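Local coordinates for YesW protein (Bacillus subtilis, PDB 2ZUX) that cleaves type I rhamnogalacturonan of plant cell walls by endo-type elimination, releasing oligosaccharides, and requires calcium or manganese for activity, at residues L486-N494 with W517-Y528; F454-R464 with Q504-V515. One frame throughout, in Å; residues are numbered along the deposited sequence.

Contact 1 of 2, residues L486-N494 with W517-Y528; sequences LTASGAAAN and WRTEDSSALRIY. With RAM (alpha-L-rhamnopyranose), chain N.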
loop_
_atom_site.group_PDB
_atom_site.type_symbol
_atom_site.label_atom_id
_atom_site.label_comp_id
_atom_site.label_asym_id
_atom_site.label_seq_id
_atom_site.Cartn_x
_atom_site.Cartn_y
_atom_site.Cartn_z
ATOM N N LEU A 486 17.595 -7.803 9.589
ATOM C CA LEU A 486 17.117 -9.005 8.924
ATOM C C LEU A 486 17.588 -9.010 7.486
ATOM O O LEU A 486 17.476 -8.008 6.792
ATOM C CB LEU A 486 15.582 -9.080 8.962
ATOM C CG LEU A 486 14.946 -10.210 8.133
ATOM C CD1 LEU A 486 15.211 -11.585 8.740
ATOM C CD2 LEU A 486 13.453 -9.974 7.926
ATOM N N THR A 487 18.129 -10.143 7.050
ATOM C CA THR A 487 18.329 -10.398 5.635
ATOM C C THR A 487 17.545 -11.665 5.316
ATOM O O THR A 487 17.818 -12.736 5.871
ATOM C CB THR A 487 19.831 -10.522 5.284
ATOM O OG1 THR A 487 20.461 -9.249 5.480
ATOM C CG2 THR A 487 20.023 -10.942 3.829
ATOM N N ALA A 488 16.537 -11.532 4.462
ATOM C CA ALA A 488 15.652 -12.652 4.166
ATOM C C ALA A 488 16.239 -13.506 3.044
ATOM O O ALA A 488 15.892 -13.363 1.876
ATOM C CB ALA A 488 14.259 -12.157 3.822
ATOM N N SER A 489 17.145 -14.401 3.425
ATOM C CA SER A 489 17.823 -15.254 2.454
ATOM C C SER A 489 16.832 -16.161 1.721
ATOM O O SER A 489 15.971 -16.785 2.339
ATOM C CB SER A 489 18.917 -16.062 3.146
ATOM O OG SER A 489 19.857 -15.172 3.722
ATOM N N GLY A 490 16.947 -16.197 0.399
ATOM C CA GLY A 490 16.019 -16.964 -0.427
ATOM C C GLY A 490 14.804 -16.167 -0.872
ATOM O O GLY A 490 14.024 -16.642 -1.702
ATOM N N ALA A 491 14.650 -14.963 -0.313
ATOM C CA ALA A 491 13.562 -14.054 -0.677
ATOM C C ALA A 491 14.116 -12.956 -1.572
ATOM O O ALA A 491 15.287 -12.576 -1.453
ATOM C CB ALA A 491 12.923 -13.461 0.566
ATOM N N ALA A 492 13.273 -12.451 -2.467
ATOM C CA ALA A 492 13.686 -11.421 -3.401
ATOM C C ALA A 492 12.674 -10.298 -3.423
ATOM O O ALA A 492 11.480 -10.516 -3.251
ATOM C CB ALA A 492 13.849 -11.998 -4.796
ATOM N N ALA A 493 13.181 -9.094 -3.635
ATOM C CA ALA A 493 12.356 -7.929 -3.871
ATOM C C ALA A 493 12.045 -7.806 -5.358
ATOM O O ALA A 493 12.549 -8.579 -6.181
ATOM C CB ALA A 493 13.057 -6.684 -3.348
ATOM N N ASN A 494 11.221 -6.819 -5.697
ATOM C CA ASN A 494 10.686 -6.667 -7.050
ATOM C C ASN A 494 11.035 -5.312 -7.655
ATOM O O ASN A 494 11.520 -4.406 -6.972
ATOM C CB ASN A 494 9.142 -6.791 -7.058
ATOM C CG ASN A 494 8.615 -7.980 -6.275
ATOM O OD1 ASN A 494 7.556 -7.897 -5.643
ATOM N ND2 ASN A 494 9.333 -9.084 -6.314
ATOM N N TRP A 517 7.561 -11.213 0.803
ATOM C CA TRP A 517 8.518 -11.265 -0.307
ATOM C C TRP A 517 8.294 -12.552 -1.083
ATOM O O TRP A 517 8.010 -13.595 -0.498
ATOM C CB TRP A 517 9.967 -11.299 0.187
ATOM C CG TRP A 517 10.600 -10.007 0.617
ATOM C CD1 TRP A 517 10.931 -8.939 -0.167
ATOM C CD2 TRP A 517 11.063 -9.696 1.935
ATOM N NE1 TRP A 517 11.544 -7.962 0.593
ATOM C CE2 TRP A 517 11.639 -8.407 1.885
ATOM C CE3 TRP A 517 11.030 -10.378 3.158
ATOM C CZ2 TRP A 517 12.188 -7.790 3.018
ATOM C CZ3 TRP A 517 11.571 -9.769 4.278
ATOM C CH2 TRP A 517 12.137 -8.485 4.201
ATOM N N ARG A 518 8.452 -12.495 -2.396
ATOM C CA ARG A 518 8.476 -13.713 -3.199
ATOM C C ARG A 518 9.789 -14.461 -2.982
ATOM O O ARG A 518 10.799 -13.868 -2.592
ATOM C CB ARG A 518 8.338 -13.375 -4.682
ATOM C CG ARG A 518 9.460 -12.515 -5.223
ATOM C CD ARG A 518 9.432 -12.454 -6.732
ATOM N NE ARG A 518 10.419 -11.508 -7.234
ATOM C CZ ARG A 518 11.595 -11.851 -7.744
ATOM N NH1 ARG A 518 11.937 -13.134 -7.819
ATOM N NH2 ARG A 518 12.428 -10.913 -8.181
ATOM N N THR A 519 9.777 -15.768 -3.237
ATOM C CA THR A 519 11.023 -16.510 -3.392
ATOM C C THR A 519 11.645 -16.124 -4.732
ATOM O O THR A 519 10.967 -15.575 -5.605
ATOM C CB THR A 519 10.785 -18.024 -3.365
ATOM O OG1 THR A 519 9.872 -18.378 -4.410
ATOM C CG2 THR A 519 10.212 -18.461 -2.027
ATOM N N GLU A 520 12.927 -16.421 -4.903
ATOM C CA GLU A 520 13.640 -16.053 -6.129
ATOM C C GLU A 520 12.963 -16.602 -7.389
ATOM O O GLU A 520 12.886 -15.913 -8.413
ATOM C CB GLU A 520 15.111 -16.486 -6.048
ATOM C CG GLU A 520 15.885 -15.748 -4.953
ATOM C CD GLU A 520 17.247 -16.353 -4.642
ATOM O OE1 GLU A 520 17.800 -17.076 -5.500
ATOM O OE2 GLU A 520 17.767 -16.088 -3.534
ATOM N N ASP A 521 12.442 -17.825 -7.294
ATOM C CA ASP A 521 11.794 -18.474 -8.435
ATOM C C ASP A 521 10.277 -18.264 -8.518
ATOM O O ASP A 521 9.619 -18.840 -9.380
ATOM C CB ASP A 521 12.140 -19.973 -8.480
ATOM C CG ASP A 521 11.525 -20.772 -7.333
ATOM O OD1 ASP A 521 10.807 -20.212 -6.479
ATOM O OD2 ASP A 521 11.765 -22.002 -7.277
ATOM N N SER A 522 9.737 -17.445 -7.613
ATOM C CA SER A 522 8.295 -17.141 -7.558
ATOM C C SER A 522 7.404 -18.373 -7.380
ATOM O O SER A 522 6.240 -18.373 -7.782
ATOM C CB SER A 522 7.841 -16.311 -8.767
ATOM O OG SER A 522 8.500 -15.058 -8.804
ATOM N N SER A 523 7.951 -19.421 -6.763
ATOM C CA SER A 523 7.148 -20.595 -6.422
ATOM C C SER A 523 6.283 -20.364 -5.183
ATOM O O SER A 523 5.335 -21.107 -4.935
ATOM C CB SER A 523 8.037 -21.824 -6.217
ATOM O OG SER A 523 8.974 -21.617 -5.183
ATOM N N ALA A 524 6.625 -19.334 -4.408
ATOM C CA ALA A 524 5.914 -19.030 -3.172
ATOM C C ALA A 524 6.065 -17.563 -2.804
ATOM O O ALA A 524 7.003 -16.895 -3.242
ATOM C CB ALA A 524 6.432 -19.910 -2.028
ATOM N N LEU A 525 5.122 -17.082 -2.002
ATOM C CA LEU A 525 5.309 -15.850 -1.235
ATOM C C LEU A 525 5.630 -16.232 0.201
ATOM O O LEU A 525 5.063 -17.193 0.724
ATOM C CB LEU A 525 4.048 -14.985 -1.256
ATOM C CG LEU A 525 3.528 -14.497 -2.610
ATOM C CD1 LEU A 525 2.228 -13.745 -2.416
ATOM C CD2 LEU A 525 4.558 -13.625 -3.320
ATOM N N ARG A 526 6.535 -15.492 0.830
ATOM C CA ARG A 526 6.862 -15.703 2.230
ATOM C C ARG A 526 6.383 -14.518 3.040
ATOM O O ARG A 526 6.698 -13.375 2.705
ATOM C CB ARG A 526 8.368 -15.846 2.416
ATOM C CG ARG A 526 8.986 -17.070 1.766
ATOM C CD ARG A 526 10.452 -17.096 2.094
ATOM N NE ARG A 526 11.149 -18.232 1.506
ATOM C CZ ARG A 526 12.465 -18.392 1.574
ATOM N NH1 ARG A 526 13.210 -17.495 2.204
ATOM N NH2 ARG A 526 13.031 -19.449 1.007
ATOM N N ILE A 527 5.624 -14.795 4.098
ATOM C CA ILE A 527 5.160 -13.747 4.995
ATOM C C ILE A 527 6.011 -13.787 6.258
ATOM O O ILE A 527 5.948 -14.760 7.012
ATOM C CB ILE A 527 3.682 -13.933 5.384
ATOM C CG1 ILE A 527 2.806 -14.142 4.138
ATOM C CG2 ILE A 527 3.208 -12.735 6.220
ATOM C CD1 ILE A 527 1.337 -14.427 4.454
ATOM N N TYR A 528 6.813 -12.748 6.470
ATOM C CA TYR A 528 7.637 -12.618 7.668
ATOM C C TYR A 528 6.891 -11.772 8.690
ATOM O O TYR A 528 6.377 -10.706 8.359
ATOM C CB TYR A 528 8.963 -11.937 7.327
ATOM C CG TYR A 528 9.923 -12.798 6.530
ATOM C CD1 TYR A 528 11.034 -13.385 7.143
ATOM C CD2 TYR A 528 9.728 -13.026 5.170
ATOM C CE1 TYR A 528 11.920 -14.178 6.409
ATOM C CE2 TYR A 528 10.609 -13.816 4.434
ATOM C CZ TYR A 528 11.692 -14.384 5.062
ATOM O OH TYR A 528 12.557 -15.167 4.318
HETATM C C1 RAM N . 12.399 -5.736 -13.547
HETATM C C2 RAM N . 10.867 -5.878 -13.553
HETATM C C3 RAM N . 10.349 -6.996 -12.644
HETATM C C4 RAM N . 11.079 -6.965 -11.308
HETATM C C5 RAM N . 12.561 -7.189 -11.586
HETATM C C6 RAM N . 13.365 -7.262 -10.299
HETATM O O1 RAM N . 12.954 -6.449 -14.628
HETATM O O2 RAM N . 10.287 -4.644 -13.185
HETATM O O3 RAM N . 8.954 -6.883 -12.464
HETATM O O4 RAM N . 10.567 -7.881 -10.352
HETATM O O5 RAM N . 13.064 -6.099 -12.342
HETATM O O HOH W 1 14.728 -16.137 5.299
HETATM O O HOH W 2 15.753 -20.154 1.460
HETATM O O HOH W 3 14.404 -18.791 -2.980
HETATM O O HOH W 4 8.991 -9.629 -3.132
#
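Arg526 leaves its strand with CG beside its own backbone N (chi1 -65°) and runs fully extended to NE, which carries its guanidinium to the turn at Ser489 and Gly490. There NH1 donates to Ser489 O at 2.9 Å and also to Tyr528 OH at 3.2 Å; both acceptors, with a water on NH2, lie at the edge of the guanidinium, while Gly490 O sits over one face. Gly490, in the type II turn Ala488-Ala491, has a positive phi, and a CB there would clash with Arg526 NH2. The methyl of Ala488 packs 3.6 Å from Trp517 CZ3 and equally close to Tyr528 CZ, and Leu486 CD2 reaches the indole at its edge. Beyond the turn a short antiparallel pairing begins: Ala492 N donates almost straight to Arg518 O (2.9 Å, 165°), and Ala491 faces Thr519 in a non-hydrogen-bonded pair. Arg518 has CG between its backbone N and carbonyl carbon (chi1 62°), then extends past Ala492, whose CB lies over one face of the guanidinium, to give Ala493 O a weak bond from NH2. Asn494 ND2 lies at the guanidinium edge beside NE, two donors with no hydrogen bond between them; its OD1 bonds Thr502. Asn494 CA is 3.5 Å from O4 of the rhamnose, which Asn115 and Asp135 hold by hydrogen bonds. Water joins Ala492 O to Arg518 N. One firm and one weak arginine bond thus reach carbonyl oxygens of a segment of mostly small residues, consistent with holding the backbone that leads into the rhamnose pocket.

Contact 2 of 2, residues F454-R464 with Q504-V515; sequences FGIWWDGDLLR and QADLLGDWREEV. With CA (calcium ion), chain E; CA (calcium ion), chain F.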
loop_
_atom_site.group_PDB
_atom_site.type_symbol
_atom_site.label_atom_id
_atom_site.label_comp_id
_atom_site.label_asym_id
_atom_site.label_seq_id
_atom_site.Cartn_x
_atom_site.Cartn_y
_atom_site.Cartn_z
ATOM N N PHE A 454 11.606 2.161 1.878
ATOM C CA PHE A 454 10.484 1.990 2.800
ATOM C C PHE A 454 10.945 2.226 4.236
ATOM O O PHE A 454 12.117 2.033 4.579
ATOM C CB PHE A 454 9.927 0.556 2.717
ATOM C CG PHE A 454 8.862 0.330 1.651
ATOM C CD1 PHE A 454 8.918 0.939 0.393
ATOM C CD2 PHE A 454 7.835 -0.569 1.905
ATOM C CE1 PHE A 454 7.937 0.674 -0.574
ATOM C CE2 PHE A 454 6.855 -0.830 0.957
ATOM C CZ PHE A 454 6.907 -0.207 -0.284
ATOM N N GLY A 455 9.996 2.630 5.074
ATOM C CA GLY A 455 10.132 2.553 6.520
ATOM C C GLY A 455 9.187 1.468 6.991
ATOM O O GLY A 455 8.109 1.292 6.411
ATOM N N ILE A 456 9.620 0.722 8.010
ATOM C CA ILE A 456 8.838 -0.381 8.562
ATOM C C ILE A 456 8.952 -0.437 10.086
ATOM O O ILE A 456 10.054 -0.276 10.640
ATOM C CB ILE A 456 9.279 -1.737 7.952
ATOM C CG1 ILE A 456 8.361 -2.855 8.433
ATOM C CG2 ILE A 456 10.761 -2.028 8.256
ATOM C CD1 ILE A 456 8.622 -4.188 7.781
ATOM N N TRP A 457 7.828 -0.665 10.769
ATOM C CA TRP A 457 7.868 -0.943 12.209
ATOM C C TRP A 457 8.114 -2.431 12.395
ATOM O O TRP A 457 7.219 -3.242 12.144
ATOM C CB TRP A 457 6.578 -0.496 12.912
ATOM C CG TRP A 457 6.456 1.004 12.939
ATOM C CD1 TRP A 457 7.258 1.873 13.632
ATOM C CD2 TRP A 457 5.505 1.810 12.229
ATOM N NE1 TRP A 457 6.868 3.175 13.389
ATOM C CE2 TRP A 457 5.799 3.163 12.530
ATOM C CE3 TRP A 457 4.437 1.525 11.357
ATOM C CZ2 TRP A 457 5.059 4.225 11.999
ATOM C CZ3 TRP A 457 3.701 2.589 10.831
ATOM C CH2 TRP A 457 4.026 3.922 11.152
ATOM N N TRP A 458 9.330 -2.776 12.813
ATOM C CA TRP A 458 9.756 -4.176 12.881
ATOM C C TRP A 458 10.191 -4.645 14.262
ATOM O O TRP A 458 9.816 -5.743 14.687
ATOM C CB TRP A 458 10.882 -4.436 11.873
ATOM C CG TRP A 458 11.307 -5.861 11.833
ATOM C CD1 TRP A 458 12.470 -6.385 12.318
ATOM C CD2 TRP A 458 10.566 -6.960 11.292
ATOM N NE1 TRP A 458 12.508 -7.742 12.091
ATOM C CE2 TRP A 458 11.347 -8.122 11.470
ATOM C CE3 TRP A 458 9.322 -7.075 10.658
ATOM C CZ2 TRP A 458 10.923 -9.386 11.036
ATOM C CZ3 TRP A 458 8.901 -8.338 10.235
ATOM C CH2 TRP A 458 9.703 -9.469 10.428
ATOM N N ASP A 459 11.008 -3.851 14.949
ATOM C CA ASP A 459 11.454 -4.235 16.277
ATOM C C ASP A 459 10.475 -3.760 17.344
ATOM O O ASP A 459 9.329 -3.410 17.039
ATOM C CB ASP A 459 12.909 -3.807 16.538
ATOM C CG ASP A 459 13.080 -2.303 16.673
ATOM O OD1 ASP A 459 12.080 -1.569 16.871
ATOM O OD2 ASP A 459 14.243 -1.860 16.592
ATOM N N GLY A 460 10.910 -3.770 18.600
ATOM C CA GLY A 460 10.004 -3.466 19.694
ATOM C C GLY A 460 9.860 -2.003 20.060
ATOM O O GLY A 460 8.975 -1.661 20.840
ATOM N N ASP A 461 10.711 -1.138 19.516
ATOM C CA ASP A 461 10.644 0.273 19.884
ATOM C C ASP A 461 9.761 1.077 18.931
ATOM O O ASP A 461 9.400 0.605 17.846
ATOM C CB ASP A 461 12.039 0.891 20.084
ATOM C CG ASP A 461 12.769 1.203 18.779
ATOM O OD1 ASP A 461 12.132 1.321 17.701
ATOM O OD2 ASP A 461 14.000 1.374 18.841
ATOM N N LEU A 462 9.400 2.284 19.353
ATOM C CA LEU A 462 8.483 3.130 18.603
ATOM C C LEU A 462 9.145 3.868 17.440
ATOM O O LEU A 462 8.445 4.476 16.632
ATOM C CB LEU A 462 7.774 4.108 19.549
ATOM C CG LEU A 462 6.855 3.475 20.605
ATOM C CD1 LEU A 462 6.403 4.536 21.596
ATOM C CD2 LEU A 462 5.644 2.802 19.957
ATOM N N LEU A 463 10.470 3.794 17.338
ATOM C CA LEU A 463 11.163 4.307 16.153
ATOM C C LEU A 463 10.828 3.403 14.972
ATOM O O LEU A 463 10.430 2.245 15.163
ATOM C CB LEU A 463 12.676 4.365 16.382
ATOM C CG LEU A 463 13.156 5.253 17.535
ATOM C CD1 LEU A 463 14.660 5.134 17.680
ATOM C CD2 LEU A 463 12.756 6.714 17.316
ATOM N N ARG A 464 10.978 3.919 13.757
ATOM C CA ARG A 464 10.707 3.121 12.578
ATOM C C ARG A 464 12.004 2.648 11.954
ATOM O O ARG A 464 12.976 3.410 11.843
ATOM C CB ARG A 464 9.844 3.895 11.578
ATOM C CG ARG A 464 9.041 2.991 10.660
ATOM C CD ARG A 464 7.985 3.734 9.883
ATOM N NE ARG A 464 7.046 2.804 9.252
ATOM C CZ ARG A 464 6.158 3.149 8.321
ATOM N NH1 ARG A 464 6.087 4.408 7.896
ATOM N NH2 ARG A 464 5.333 2.236 7.815
ATOM N N GLN A 504 4.218 -4.770 2.148
ATOM C CA GLN A 504 4.495 -4.532 3.563
ATOM C C GLN A 504 3.208 -4.044 4.210
ATOM O O GLN A 504 2.619 -3.067 3.747
ATOM C CB GLN A 504 5.584 -3.483 3.743
ATOM C CG GLN A 504 5.860 -3.119 5.196
ATOM C CD GLN A 504 6.822 -1.958 5.299
ATOM O OE1 GLN A 504 7.978 -2.053 4.855
ATOM N NE2 GLN A 504 6.346 -0.841 5.851
ATOM N N ALA A 505 2.748 -4.723 5.262
ATOM C CA ALA A 505 1.502 -4.342 5.929
ATOM C C ALA A 505 1.395 -5.067 7.248
ATOM O O ALA A 505 1.835 -6.219 7.368
ATOM C CB ALA A 505 0.296 -4.698 5.068
ATOM N N ASP A 506 0.775 -4.418 8.227
ATOM C CA ASP A 506 0.364 -5.134 9.440
ATOM C C ASP A 506 -0.845 -6.003 9.113
ATOM O O ASP A 506 -1.995 -5.561 9.234
ATOM C CB ASP A 506 0.024 -4.168 10.570
ATOM C CG ASP A 506 -0.521 -4.876 11.792
ATOM O OD1 ASP A 506 -0.265 -6.094 11.952
ATOM O OD2 ASP A 506 -1.200 -4.212 12.588
ATOM N N LEU A 507 -0.581 -7.234 8.685
ATOM C CA LEU A 507 -1.665 -8.104 8.243
ATOM C C LEU A 507 -2.014 -9.231 9.212
ATOM O O LEU A 507 -3.030 -9.883 9.035
ATOM C CB LEU A 507 -1.439 -8.625 6.815
ATOM C CG LEU A 507 -0.088 -9.146 6.350
ATOM C CD1 LEU A 507 0.236 -10.487 6.973
ATOM C CD2 LEU A 507 -0.069 -9.268 4.825
ATOM N N LEU A 508 -1.171 -9.456 10.215
ATOM C CA LEU A 508 -1.479 -10.410 11.288
ATOM C C LEU A 508 -0.682 -10.032 12.527
ATOM O O LEU A 508 0.203 -9.186 12.465
ATOM C CB LEU A 508 -1.200 -11.859 10.874
ATOM C CG LEU A 508 0.118 -12.218 10.213
ATOM C CD1 LEU A 508 1.219 -12.419 11.236
ATOM C CD2 LEU A 508 -0.057 -13.488 9.359
ATOM N N GLY A 509 -1.015 -10.635 13.661
ATOM C CA GLY A 509 -0.275 -10.380 14.888
ATOM C C GLY A 509 -0.480 -8.971 15.409
ATOM O O GLY A 509 -1.485 -8.324 15.095
ATOM N N ASP A 510 0.487 -8.509 16.200
ATOM C CA ASP A 510 0.415 -7.178 16.798
ATOM C C ASP A 510 0.803 -6.082 15.812
ATOM O O ASP A 510 0.951 -6.333 14.615
ATOM C CB ASP A 510 1.217 -7.105 18.115
ATOM C CG ASP A 510 2.734 -7.142 17.915
ATOM O OD1 ASP A 510 3.242 -6.934 16.786
ATOM O OD2 ASP A 510 3.436 -7.333 18.935
ATOM N N TRP A 511 0.970 -4.871 16.323
ATOM C CA TRP A 511 1.063 -3.677 15.489
ATOM C C TRP A 511 2.261 -3.606 14.547
ATOM O O TRP A 511 2.249 -2.790 13.622
ATOM C CB TRP A 511 1.013 -2.424 16.362
ATOM C CG TRP A 511 2.175 -2.278 17.297
ATOM C CD1 TRP A 511 2.301 -2.842 18.534
ATOM C CD2 TRP A 511 3.367 -1.505 17.084
ATOM N NE1 TRP A 511 3.503 -2.475 19.102
ATOM C CE2 TRP A 511 4.182 -1.664 18.231
ATOM C CE3 TRP A 511 3.835 -0.703 16.030
ATOM C CZ2 TRP A 511 5.428 -1.039 18.361
ATOM C CZ3 TRP A 511 5.078 -0.080 16.167
ATOM C CH2 TRP A 511 5.858 -0.257 17.321
ATOM N N ARG A 512 3.287 -4.430 14.753
ATOM C CA ARG A 512 4.413 -4.387 13.827
ATOM C C ARG A 512 3.978 -4.858 12.440
ATOM O O ARG A 512 3.003 -5.598 12.295
ATOM C CB ARG A 512 5.610 -5.182 14.344
ATOM C CG ARG A 512 6.520 -4.391 15.297
ATOM C CD ARG A 512 5.939 -4.238 16.707
ATOM N NE ARG A 512 5.680 -5.516 17.377
ATOM C CZ ARG A 512 6.609 -6.259 17.972
ATOM N NH1 ARG A 512 6.261 -7.394 18.557
ATOM N NH2 ARG A 512 7.881 -5.877 17.982
ATOM N N GLU A 513 4.694 -4.403 11.417
ATOM C CA GLU A 513 4.332 -4.710 10.047
ATOM C C GLU A 513 4.967 -6.010 9.567
ATOM O O GLU A 513 6.126 -6.270 9.834
ATOM C CB GLU A 513 4.753 -3.549 9.153
ATOM C CG GLU A 513 4.123 -2.231 9.557
ATOM C CD GLU A 513 4.566 -1.087 8.679
ATOM O OE1 GLU A 513 5.581 -0.452 9.029
ATOM O OE2 GLU A 513 3.911 -0.855 7.636
ATOM N N GLU A 514 4.177 -6.813 8.861
ATOM C CA GLU A 514 4.682 -8.011 8.190
ATOM C C GLU A 514 5.258 -7.624 6.839
ATOM O O GLU A 514 4.929 -6.563 6.281
ATOM C CB GLU A 514 3.561 -9.028 7.985
ATOM C CG GLU A 514 3.137 -9.784 9.239
ATOM C CD GLU A 514 2.631 -8.877 10.358
ATOM O OE1 GLU A 514 1.669 -8.102 10.129
ATOM O OE2 GLU A 514 3.202 -8.929 11.475
ATOM N N VAL A 515 6.132 -8.480 6.321
ATOM C CA VAL A 515 6.651 -8.311 4.969
ATOM C C VAL A 515 6.330 -9.553 4.166
ATOM O O VAL A 515 6.537 -10.677 4.632
ATOM C CB VAL A 515 8.168 -8.099 4.936
ATOM C CG1 VAL A 515 8.606 -7.684 3.538
ATOM C CG2 VAL A 515 8.590 -7.057 5.942
HETATM CA CA CA E . 1.624 -7.406 12.641
HETATM CA CA CA F . 10.966 0.195 15.988
HETATM O O HOH W 5 8.873 -1.041 15.603
HETATM O O HOH W 6 3.110 -8.202 14.409
#
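Trp457 and Arg512 bring their backbones to a CA-CA distance of 5.1 Å, and Glu513 N donates to Trp457 O at 2.9 Å. Glu513 returns the link through its side chain: extended beyond CG, its OE1 accepts from Trp457 N (2.8 Å) on its anti lone pair. Arg464 NH2 meets the same oxygen from the syn side in a salt bridge of 3.0 Å, nearly straight at 171°. The guanidinium is sandwiched between Gly455 O and the Trp457 ring; Pro562 O is a second acceptor for NH2. Gln504, with CG anti to its backbone N (chi1 176°), reaches across so that NE2 donates to Gly455 O at 2.8 Å and to Glu513 OE2, an oxygen also bound by Tyr547. Shortening Glu513 to an alanine would probably leave the Arg464 charge and Trp457 N without their shared acceptor and cost the Gln504 amide one of its two bonds. Trp511 CZ3 packs 3.6 Å from Trp457 CB, and Arg512 CD covers one Trp511 face. Bent twice, Arg512 grips Asp510 side-on and sends NH2 to Ile532 O and, from above the carbonyl plane, to Asp459 O. Each segment wraps its own calcium: Asp459, Asp461 and Leu463, with Glu465, bind one, Lys474 bridging both aspartates' OD2; Asp506, Leu508, Asp510, Arg512 O and Glu514 bind the other. Ile456 CD1 presses tightly on Val515 CG2 (3.4 Å), and both side chains touch Leu467 and Ile472, joining strand 454-456 and its sheet-mates 465-468 and 471-476 to strands 503-505 and 514-519 of the neighbouring sheet.

Overall arrangement
From the N terminus, a seven-stranded sheet comes first and the beta-propeller domain follows; both contacts lie late in the latter. Segment 454-464 opens contact 2 at the first strand of a four-stranded antiparallel sheet, and 486-494 opens contact 1 where its last strand ends. The chain then reaches 504-515, closing contact 2 over 39 intervening residues, and 517-528, closing contact 1 over 22. The two loops therefore cross instead of nesting. Strand 514-519 serves both contacts, and Tyr528 N probably hydrogen-bonds Val515 O where they touch, their centres about 17 Å apart. Together they tie both outer strands of one sheet to the next, which strand 91-95 completes.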